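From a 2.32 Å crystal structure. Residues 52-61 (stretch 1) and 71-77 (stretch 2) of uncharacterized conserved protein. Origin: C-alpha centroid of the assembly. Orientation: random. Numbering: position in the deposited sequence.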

# COMPACT_ATOMS: atom_id res chain seq x y z
N GLN A 52 -19.13 -24.94 -6.45
CA GLN A 52 -19.56 -24.56 -5.12
C GLN A 52 -19.80 -23.06 -5.06
O GLN A 52 -20.85 -22.62 -4.62
CB GLN A 52 -18.46 -24.85 -4.11
CG GLN A 52 -18.73 -25.94 -3.12
CD GLN A 52 -20.09 -25.91 -2.42
OE1 GLN A 52 -20.44 -26.88 -1.76
NE2 GLN A 52 -20.84 -24.83 -2.54
N TRP A 53 -18.81 -22.29 -5.51
CA TRP A 53 -18.89 -20.84 -5.47
C TRP A 53 -20.11 -20.30 -6.18
O TRP A 53 -20.72 -19.32 -5.71
CB TRP A 53 -17.58 -20.14 -5.97
CG TRP A 53 -17.65 -18.62 -5.80
CD1 TRP A 53 -17.72 -17.93 -4.61
CD2 TRP A 53 -17.70 -17.62 -6.84
NE1 TRP A 53 -17.80 -16.58 -4.85
CE2 TRP A 53 -17.78 -16.36 -6.20
CE3 TRP A 53 -17.66 -17.66 -8.23
CZ2 TRP A 53 -17.86 -15.14 -6.90
CZ3 TRP A 53 -17.71 -16.46 -8.94
CH2 TRP A 53 -17.81 -15.20 -8.26
N LEU A 54 -20.49 -20.93 -7.30
CA LEU A 54 -21.71 -20.52 -8.06
C LEU A 54 -22.99 -20.70 -7.27
O LEU A 54 -23.92 -19.84 -7.28
CB LEU A 54 -21.81 -21.34 -9.36
CG LEU A 54 -21.28 -20.70 -10.64
CD1 LEU A 54 -20.30 -19.57 -10.41
CD2 LEU A 54 -20.70 -21.76 -11.58
N LYS A 55 -23.03 -21.86 -6.61
CA LYS A 55 -24.11 -22.20 -5.71
C LYS A 55 -24.15 -21.22 -4.54
O LYS A 55 -25.23 -20.81 -4.16
CB LYS A 55 -23.95 -23.64 -5.22
CG LYS A 55 -24.44 -24.68 -6.23
CD LYS A 55 -23.85 -26.04 -5.98
CE LYS A 55 -24.07 -26.91 -7.21
NZ LYS A 55 -23.02 -28.01 -7.33
N ASP A 56 -22.99 -20.80 -4.04
CA ASP A 56 -22.92 -19.91 -2.88
C ASP A 56 -23.33 -18.49 -3.29
O ASP A 56 -23.93 -17.74 -2.51
CB ASP A 56 -21.52 -19.91 -2.28
CG ASP A 56 -21.08 -21.29 -1.76
OD1 ASP A 56 -21.91 -22.17 -1.49
OD2 ASP A 56 -19.85 -21.49 -1.57
N ILE A 57 -23.04 -18.15 -4.54
CA ILE A 57 -23.56 -16.89 -5.09
C ILE A 57 -25.05 -16.83 -5.00
O ILE A 57 -25.61 -15.77 -4.69
CB ILE A 57 -23.15 -16.69 -6.54
CG1 ILE A 57 -21.81 -15.96 -6.54
CG2 ILE A 57 -24.14 -15.81 -7.30
CD1 ILE A 57 -20.94 -16.35 -7.69
N GLU A 58 -25.70 -17.95 -5.28
CA GLU A 58 -27.16 -17.97 -5.40
C GLU A 58 -27.84 -17.82 -4.04
O GLU A 58 -28.64 -16.96 -3.87
CB GLU A 58 -27.64 -19.22 -6.12
CG GLU A 58 -27.33 -19.23 -7.61
CD GLU A 58 -27.80 -17.95 -8.31
OE1 GLU A 58 -29.01 -17.58 -8.24
OE2 GLU A 58 -26.93 -17.28 -8.94
N VAL A 59 -27.45 -18.65 -3.09
CA VAL A 59 -27.72 -18.46 -1.67
C VAL A 59 -27.54 -17.04 -1.21
O VAL A 59 -28.49 -16.47 -0.71
CB VAL A 59 -26.87 -19.39 -0.72
CG1 VAL A 59 -27.44 -19.31 0.70
CG2 VAL A 59 -26.97 -20.79 -1.18
N GLN A 60 -26.36 -16.45 -1.41
CA GLN A 60 -26.09 -15.09 -0.86
C GLN A 60 -26.96 -14.08 -1.53
O GLN A 60 -27.50 -13.20 -0.85
CB GLN A 60 -24.64 -14.63 -0.97
CG GLN A 60 -24.34 -13.48 -0.02
CD GLN A 60 -22.96 -12.90 -0.19
OE1 GLN A 60 -22.78 -11.92 -0.86
NE2 GLN A 60 -21.97 -13.52 0.42
N LYS A 61 -27.09 -14.19 -2.86
CA LYS A 61 -27.94 -13.31 -3.66
C LYS A 61 -29.37 -13.27 -3.09
O LYS A 61 -29.99 -12.20 -2.94
CB LYS A 61 -27.92 -13.73 -5.15
CG LYS A 61 -28.72 -12.81 -6.10
CD LYS A 61 -28.63 -13.19 -7.64
CE LYS A 61 -27.15 -13.52 -8.04
NZ LYS A 61 -26.97 -14.09 -9.47
N HIS A 71 -25.51 -5.98 -2.64
CA HIS A 71 -24.16 -6.28 -3.05
C HIS A 71 -23.89 -7.77 -2.83
O HIS A 71 -24.72 -8.49 -2.28
CB HIS A 71 -23.25 -5.46 -2.18
CG HIS A 71 -23.25 -5.92 -0.76
ND1 HIS A 71 -24.21 -5.51 0.14
CD2 HIS A 71 -22.44 -6.80 -0.10
CE1 HIS A 71 -23.97 -6.09 1.31
NE2 HIS A 71 -22.90 -6.88 1.19
N LEU A 72 -22.67 -8.21 -3.18
CA LEU A 72 -22.25 -9.56 -2.93
C LEU A 72 -20.80 -9.52 -2.45
O LEU A 72 -20.00 -8.75 -2.97
CB LEU A 72 -22.33 -10.39 -4.22
CG LEU A 72 -23.60 -10.73 -4.94
CD1 LEU A 72 -23.29 -11.86 -5.96
CD2 LEU A 72 -24.65 -11.20 -3.95
N SER A 73 -20.44 -10.37 -1.48
CA SER A 73 -19.08 -10.36 -1.04
C SER A 73 -18.60 -11.63 -0.30
O SER A 73 -19.34 -12.25 0.42
CB SER A 73 -18.84 -9.10 -0.23
OG SER A 73 -19.44 -9.18 1.01
N PHE A 74 -17.32 -11.96 -0.47
CA PHE A 74 -16.73 -13.13 0.10
C PHE A 74 -15.30 -12.83 0.45
O PHE A 74 -14.64 -12.05 -0.24
CB PHE A 74 -16.75 -14.29 -0.92
CG PHE A 74 -18.13 -14.55 -1.55
CD1 PHE A 74 -18.94 -15.57 -1.09
CD2 PHE A 74 -18.62 -13.75 -2.57
CE1 PHE A 74 -20.22 -15.82 -1.66
CE2 PHE A 74 -19.90 -13.97 -3.13
CZ PHE A 74 -20.68 -15.01 -2.68
N SER A 75 -14.84 -13.44 1.54
CA SER A 75 -13.44 -13.56 1.89
C SER A 75 -13.08 -14.99 1.71
O SER A 75 -13.91 -15.83 2.00
CB SER A 75 -13.23 -13.32 3.36
OG SER A 75 -13.59 -12.04 3.60
N PHE A 76 -11.82 -15.24 1.36
CA PHE A 76 -11.34 -16.58 1.17
C PHE A 76 -10.42 -16.99 2.33
O PHE A 76 -10.19 -16.22 3.26
CB PHE A 76 -10.71 -16.72 -0.23
CG PHE A 76 -11.71 -16.64 -1.35
CD1 PHE A 76 -12.39 -17.75 -1.76
CD2 PHE A 76 -12.00 -15.44 -1.96
CE1 PHE A 76 -13.36 -17.66 -2.79
CE2 PHE A 76 -12.93 -15.33 -2.96
CZ PHE A 76 -13.63 -16.45 -3.38
N PRO A 77 -9.93 -18.23 2.32
CA PRO A 77 -9.21 -18.66 3.53
C PRO A 77 -7.90 -17.92 3.75
O PRO A 77 -7.21 -17.54 2.81
CB PRO A 77 -8.93 -20.12 3.25
CG PRO A 77 -10.11 -20.49 2.21
CD PRO A 77 -10.19 -19.31 1.36

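What ties the helix to the strand by polar contacts? A single side chain, Gln60, does it by gripping the backbone of Ser73 at both ends. Ser73 N donates to Gln60 OE1 at 2.9 Å, with an N-H...acceptor angle of 158°, and Gln60 NE2 donates in turn to Ser73 O, also at 2.9 Å and 168°. The position of NE2 is somewhat less certain, because that atom lies too close to another elsewhere in the model. An amide suits this place well: it carries a donor and an acceptor side by side, matching the N and O of one strand residue. Gln60 points toward the strand from CA to CB, and with chi1 and chi2 both t its chain is extended enough to reach across. The CA-to-CB bond of Ser73 points away, so its side chain does not stand between the amide and the backbone.

Why does Phe74 sit at the heart of the packing? It points toward the helix and offers both faces of its ring to it. Over one face lies Gln60 NE2, 3.6 Å from Phe74 CE1; over the opposite face lies Trp53 NE1, 3.7 Å from Phe74 CD2. The indole presents its edge to the phenyl face, with the five-membered ring centroid 4.7 Å from that of Phe74 and the planes at 69°. Trp53 leaves the helix sideways, but its end comes nearer the strand. Its NE1 is buried here without a hydrogen-bond partner anywhere in the model, leaving the phenyl face as a close neighbour. At the ring edge, Phe74 CZ approaches Asp56 O at 4.2 Å.

How do the aliphatic side chains fill the remaining space? Ile57 bridges two strand residues: its CG1 is 4.1 Å from Phe74 CZ, while its CG2 is 4.3 Å from Leu72 CD1. Leu72 starts sideways, yet its branched end comes nearer the helix, bringing CD2 to 3.9 Å from Lys61 CA. Apolar branches suit this interior, where they need no polar partners.

Where does the contact fade? Along the helix, Lys61 lends backbone and CB to the packing, but the end of its side chain leads away, and NZ forms a salt bridge with Glu58 OE2 at 3.2 Å. Glu58 itself points away from the strand and is exposed, a fitting place for charge. Farther along the second stretch, Phe76 adds a looser contact, its CZ 4.4 Å from Trp53 NE1. Altogether the two stretches bury 412 Å², summed over both sides.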